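Side-chain contacts in glutamate receptor IIB (Drosophila melanogaster, PDB 4WXJ), which probably serves as a subunit of a glutamate-gated ion channel at the muscle synapse, the ligand-binding domain studied here holding glutamate in its cleft: residues F142-I145 with A149-V152; G129-L134 with A196-T201. All coordinates share one frame; numbering follows the deposited sequence.

Interaction 1. Residues F142-I145 with A149-V152; sequences FGTI and ATSV. With GLU (glutamic acid), chain C.
Thr144 and Ser151 meet through their side chains, with OG1 of Thr144 only 2.5 Å from OG of Ser151 in a short hydrogen bond between the two hydroxyls. Ser151 OG also lies 3.0 Å from the carbonyl O of Ile145, which can take the serine proton if Thr144 does not. The serine hydroxyl thus lies between a side-chain and a backbone oxygen of residues 144-145, and its bond to Thr144 links the first turn of the helix to them.

Apolar contact is sparser. CG2 of Thr144 approaches CG2 of Thr150 to 3.7 Å, methyl against methyl with the two side chains set aslant. Ile145 sends its terminal CD1 to the aliphatic part of the bound glutamate, close to CG of the ligand.

The arrangement belongs to the second lobe of the two-lobed ionotropic glutamate receptor ligand-binding domain, which has the periplasmic-binding-protein fold; here the N-terminus of helix 149-155 faces the glutamate side chain. Thr150 bonds both oxygens of the ligand's side-chain carboxylate, its backbone N giving a nearly straight bond to OE2 (3.1 Å, N-H...O angle 165°) and its OG1 a bond to OE1 of 2.7 Å. Beside the backbone N and anti to the carbonyl carbon (chi1 -61°), Thr150 OG1 points at the ligand while CG2 turns to Thr144. Ala149 N reaches the alpha-carboxylate, at OXT, over 2.8 Å and on a more bent path (134°). The helix end would probably add a favourable field for the negative carboxylate.

One water joins the pieces: it accepts from Ser151 N at 3.0 Å and can donate to Ile145 O and to OE2 of the glutamate, though acceptors around it outnumber its protons.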
# COMPACT_ATOMS: atom_id res chain seq x y z
N PHE A 142 3.91 -5.94 18.10
CA PHE A 142 3.99 -5.43 16.74
C PHE A 142 2.98 -6.11 15.82
O PHE A 142 2.52 -7.21 16.10
CB PHE A 142 5.41 -5.61 16.19
CG PHE A 142 5.94 -7.01 16.34
CD1 PHE A 142 6.63 -7.38 17.48
CD2 PHE A 142 5.77 -7.95 15.33
CE1 PHE A 142 7.12 -8.66 17.62
CE2 PHE A 142 6.26 -9.23 15.47
CZ PHE A 142 6.94 -9.58 16.62
N GLY A 143 2.64 -5.43 14.73
CA GLY A 143 1.68 -5.97 13.79
C GLY A 143 1.67 -5.26 12.44
O GLY A 143 2.50 -4.39 12.18
N THR A 144 0.72 -5.66 11.60
CA THR A 144 0.60 -5.15 10.24
C THR A 144 -0.85 -4.82 9.91
O THR A 144 -1.74 -5.01 10.74
CB THR A 144 1.12 -6.16 9.19
OG1 THR A 144 0.25 -7.30 9.16
CG2 THR A 144 2.53 -6.61 9.51
N ILE A 145 -1.08 -4.35 8.69
CA ILE A 145 -2.44 -4.17 8.20
C ILE A 145 -3.06 -5.54 7.97
O ILE A 145 -2.45 -6.41 7.36
CB ILE A 145 -2.47 -3.35 6.91
CG1 ILE A 145 -2.04 -1.91 7.21
CG2 ILE A 145 -3.87 -3.35 6.29
CD1 ILE A 145 -1.73 -1.09 5.97
N ALA A 149 -0.50 -6.65 2.16
CA ALA A 149 0.61 -7.34 1.51
C ALA A 149 1.78 -7.59 2.46
O ALA A 149 2.55 -8.53 2.27
CB ALA A 149 1.09 -6.53 0.31
N THR A 150 1.93 -6.75 3.48
CA THR A 150 3.00 -6.95 4.45
C THR A 150 2.72 -8.18 5.30
O THR A 150 3.65 -8.89 5.71
CB THR A 150 3.19 -5.72 5.35
OG1 THR A 150 3.54 -4.59 4.54
CG2 THR A 150 4.30 -5.96 6.37
N SER A 151 1.44 -8.45 5.56
CA SER A 151 1.05 -9.70 6.21
C SER A 151 1.47 -10.89 5.36
O SER A 151 1.89 -11.92 5.89
CB SER A 151 -0.46 -9.74 6.45
OG SER A 151 -0.82 -8.96 7.57
N VAL A 152 1.34 -10.75 4.05
CA VAL A 152 1.70 -11.82 3.12
C VAL A 152 3.19 -12.13 3.21
O VAL A 152 3.59 -13.29 3.10
CB VAL A 152 1.35 -11.45 1.66
CG1 VAL A 152 1.85 -12.52 0.69
CG2 VAL A 152 -0.16 -11.27 1.51
N GLU C . 0.40 -1.98 -0.19
CA GLU C . -0.14 -3.04 0.71
C GLU C . -1.17 -3.89 -0.03
O GLU C . -1.33 -3.75 -1.25
CB GLU C . -0.76 -2.41 1.95
CG GLU C . 0.25 -1.84 2.94
CD GLU C . 0.87 -2.89 3.85
OE1 GLU C . 1.83 -2.56 4.56
OE2 GLU C . 0.40 -4.05 3.85
OXT GLU C . -1.85 -4.73 0.56
O HOH W 1 -0.24 -6.00 5.73

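Interaction 2. Residues G129-L134 with A196-T201; sequences GSLHDL and AFLMET. With GLU (glutamic acid), chain C.
Leu131 and Leu198 touch methyl to methyl, and the flat group that meets the ligand is the carboxylate of Glu200, farther along the strand. The amino N of the bound glutamate sits in front of both its oxygens, somewhat off the carboxylate plane: it bonds OE1 at 2.9 Å and OE2, weakly, at 3.1 Å. Beyond the ligand, OE1 is hydrogen-bonded to Tyr226 OH and OE2 to Thr98 OG1, which should fix the rotation of the group. The Glu200 side chain leaves the strand with CG anti to the carbonyl carbon (chi1 -68°) and runs on extended, carrying its acid into the cleft.

Between helix 131-135 and strand 195-200 the contact is wholly aliphatic. Leu131 CD1 lies 4.0 Å from Leu198 CD2, the two side chains crossing near a right angle, with the side chains of Phe154 and Phe221 also touching both leucines. One turn on, Leu134 directs its CB toward the strand and brings CD1 to 4.4 Å from Ala196 CB. Ala196 and Leu198 face the helix, whereas Phe197 turns away from it.

Ser130 caps the helix at its N-cap position: its OG accepts from Asp133 N over 3.1 Å on a fairly straight line (161°), setting the first turn from which Leu131 and Leu134 project.

Were Glu200 an alanine, the ligand's amino group would probably lack its negative partner, and Tyr226 OH and Thr98 OG1 the carboxylate oxygens they bond.

With dispersion and shape alone at the helix face and charge gathered at the ligand end, one strand thus meets the helix through aliphatic contact and ends in an acid that bonds the amino group of glutamate.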
# COMPACT_ATOMS: atom_id res chain seq x y z
N GLY A 129 16.81 -2.69 17.57
CA GLY A 129 17.53 -2.17 16.41
C GLY A 129 17.44 -3.03 15.16
O GLY A 129 18.10 -2.75 14.16
N SER A 130 16.62 -4.08 15.20
CA SER A 130 16.44 -4.95 14.04
C SER A 130 15.18 -5.79 14.16
O SER A 130 14.59 -5.89 15.23
CB SER A 130 17.66 -5.86 13.86
OG SER A 130 17.61 -6.94 14.78
N LEU A 131 14.79 -6.41 13.05
CA LEU A 131 13.64 -7.31 13.04
C LEU A 131 13.90 -8.52 13.92
O LEU A 131 13.00 -8.96 14.65
CB LEU A 131 13.33 -7.76 11.61
CG LEU A 131 12.16 -8.73 11.45
CD1 LEU A 131 10.85 -8.09 11.90
CD2 LEU A 131 12.05 -9.20 10.01
N HIS A 132 15.11 -9.07 13.86
CA HIS A 132 15.47 -10.22 14.69
C HIS A 132 15.31 -9.87 16.17
O HIS A 132 14.82 -10.68 16.95
CB HIS A 132 16.91 -10.67 14.41
CG HIS A 132 17.36 -11.81 15.27
ND1 HIS A 132 18.65 -11.95 15.72
CD2 HIS A 132 16.68 -12.88 15.76
CE1 HIS A 132 18.75 -13.05 16.45
NE2 HIS A 132 17.57 -13.63 16.49
N ASP A 133 15.74 -8.67 16.54
CA ASP A 133 15.62 -8.22 17.92
C ASP A 133 14.15 -8.04 18.30
O ASP A 133 13.74 -8.40 19.40
CB ASP A 133 16.38 -6.91 18.12
CG ASP A 133 17.87 -7.06 17.88
OD1 ASP A 133 18.38 -8.19 17.96
OD2 ASP A 133 18.53 -6.03 17.62
N LEU A 134 13.36 -7.51 17.37
CA LEU A 134 11.94 -7.27 17.62
C LEU A 134 11.18 -8.57 17.88
O LEU A 134 10.36 -8.64 18.80
CB LEU A 134 11.31 -6.53 16.43
CG LEU A 134 9.82 -6.19 16.53
CD1 LEU A 134 9.54 -5.29 17.73
CD2 LEU A 134 9.34 -5.53 15.25
N ALA A 196 5.12 -1.47 17.78
CA ALA A 196 5.82 -1.14 16.55
C ALA A 196 5.00 -1.60 15.35
O ALA A 196 4.31 -2.62 15.42
CB ALA A 196 7.20 -1.77 16.54
N PHE A 197 5.07 -0.86 14.26
CA PHE A 197 4.23 -1.12 13.10
C PHE A 197 5.09 -1.54 11.90
O PHE A 197 5.95 -0.79 11.45
CB PHE A 197 3.40 0.12 12.76
CG PHE A 197 2.33 -0.12 11.73
CD1 PHE A 197 1.41 -1.14 11.88
CD2 PHE A 197 2.24 0.70 10.61
CE1 PHE A 197 0.43 -1.36 10.94
CE2 PHE A 197 1.26 0.49 9.66
CZ PHE A 197 0.35 -0.54 9.82
N LEU A 198 4.84 -2.75 11.41
CA LEU A 198 5.53 -3.26 10.24
C LEU A 198 4.78 -2.80 8.99
O LEU A 198 3.60 -3.10 8.81
CB LEU A 198 5.62 -4.78 10.30
CG LEU A 198 6.64 -5.31 11.31
CD1 LEU A 198 6.11 -6.55 12.00
CD2 LEU A 198 7.97 -5.60 10.63
N MET A 199 5.48 -2.07 8.13
CA MET A 199 4.84 -1.42 6.99
C MET A 199 5.81 -1.23 5.84
O MET A 199 7.01 -1.47 5.97
CB MET A 199 4.26 -0.07 7.41
CG MET A 199 5.31 0.94 7.85
SD MET A 199 4.62 2.39 8.66
CE MET A 199 3.54 3.03 7.38
N GLU A 200 5.28 -0.80 4.70
CA GLU A 200 6.08 -0.59 3.51
C GLU A 200 6.87 0.71 3.61
O GLU A 200 6.39 1.70 4.16
CB GLU A 200 5.17 -0.61 2.28
CG GLU A 200 4.58 -1.99 2.02
CD GLU A 200 3.48 -1.99 0.98
OE1 GLU A 200 2.91 -0.92 0.70
OE2 GLU A 200 3.18 -3.08 0.44
N THR A 201 8.09 0.69 3.08
CA THR A 201 9.04 1.78 3.26
C THR A 201 8.54 3.10 2.68
O THR A 201 8.85 4.17 3.20
CB THR A 201 10.39 1.44 2.61
OG1 THR A 201 10.18 1.01 1.26
CG2 THR A 201 11.07 0.32 3.39
N GLU C . 0.40 -1.98 -0.19
CA GLU C . -0.14 -3.04 0.71
C GLU C . -1.17 -3.89 -0.03
O GLU C . -1.33 -3.75 -1.25
CB GLU C . -0.76 -2.41 1.95
CG GLU C . 0.25 -1.84 2.94
CD GLU C . 0.87 -2.89 3.85
OE1 GLU C . 1.83 -2.56 4.56
OE2 GLU C . 0.40 -4.05 3.85
OXT GLU C . -1.85 -4.73 0.56

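How the interactions relate
The centres of interactions 1 and 2 lie 11 Å apart, in the same lobe. Along the chain, helix 131-135 leads to strand 141-143, then to helix 149-155, and only much later to strand 195-200, so that the segments of interaction 1 fall between those of interaction 2. Strands 141-143 and 195-200 run parallel as neighbours in one mixed sheet, where Gly143 O lies 3.0 Å from Leu198 N, probably a hydrogen bond. Both contacts reach the bound glutamate from this lobe, and each supplies part of the pocket. Asp96, Thr98 and Arg103 of the first lobe bind the same ligand, so glutamate bridges the two lobes, consistent with agonist-induced cleft closure as in related receptors.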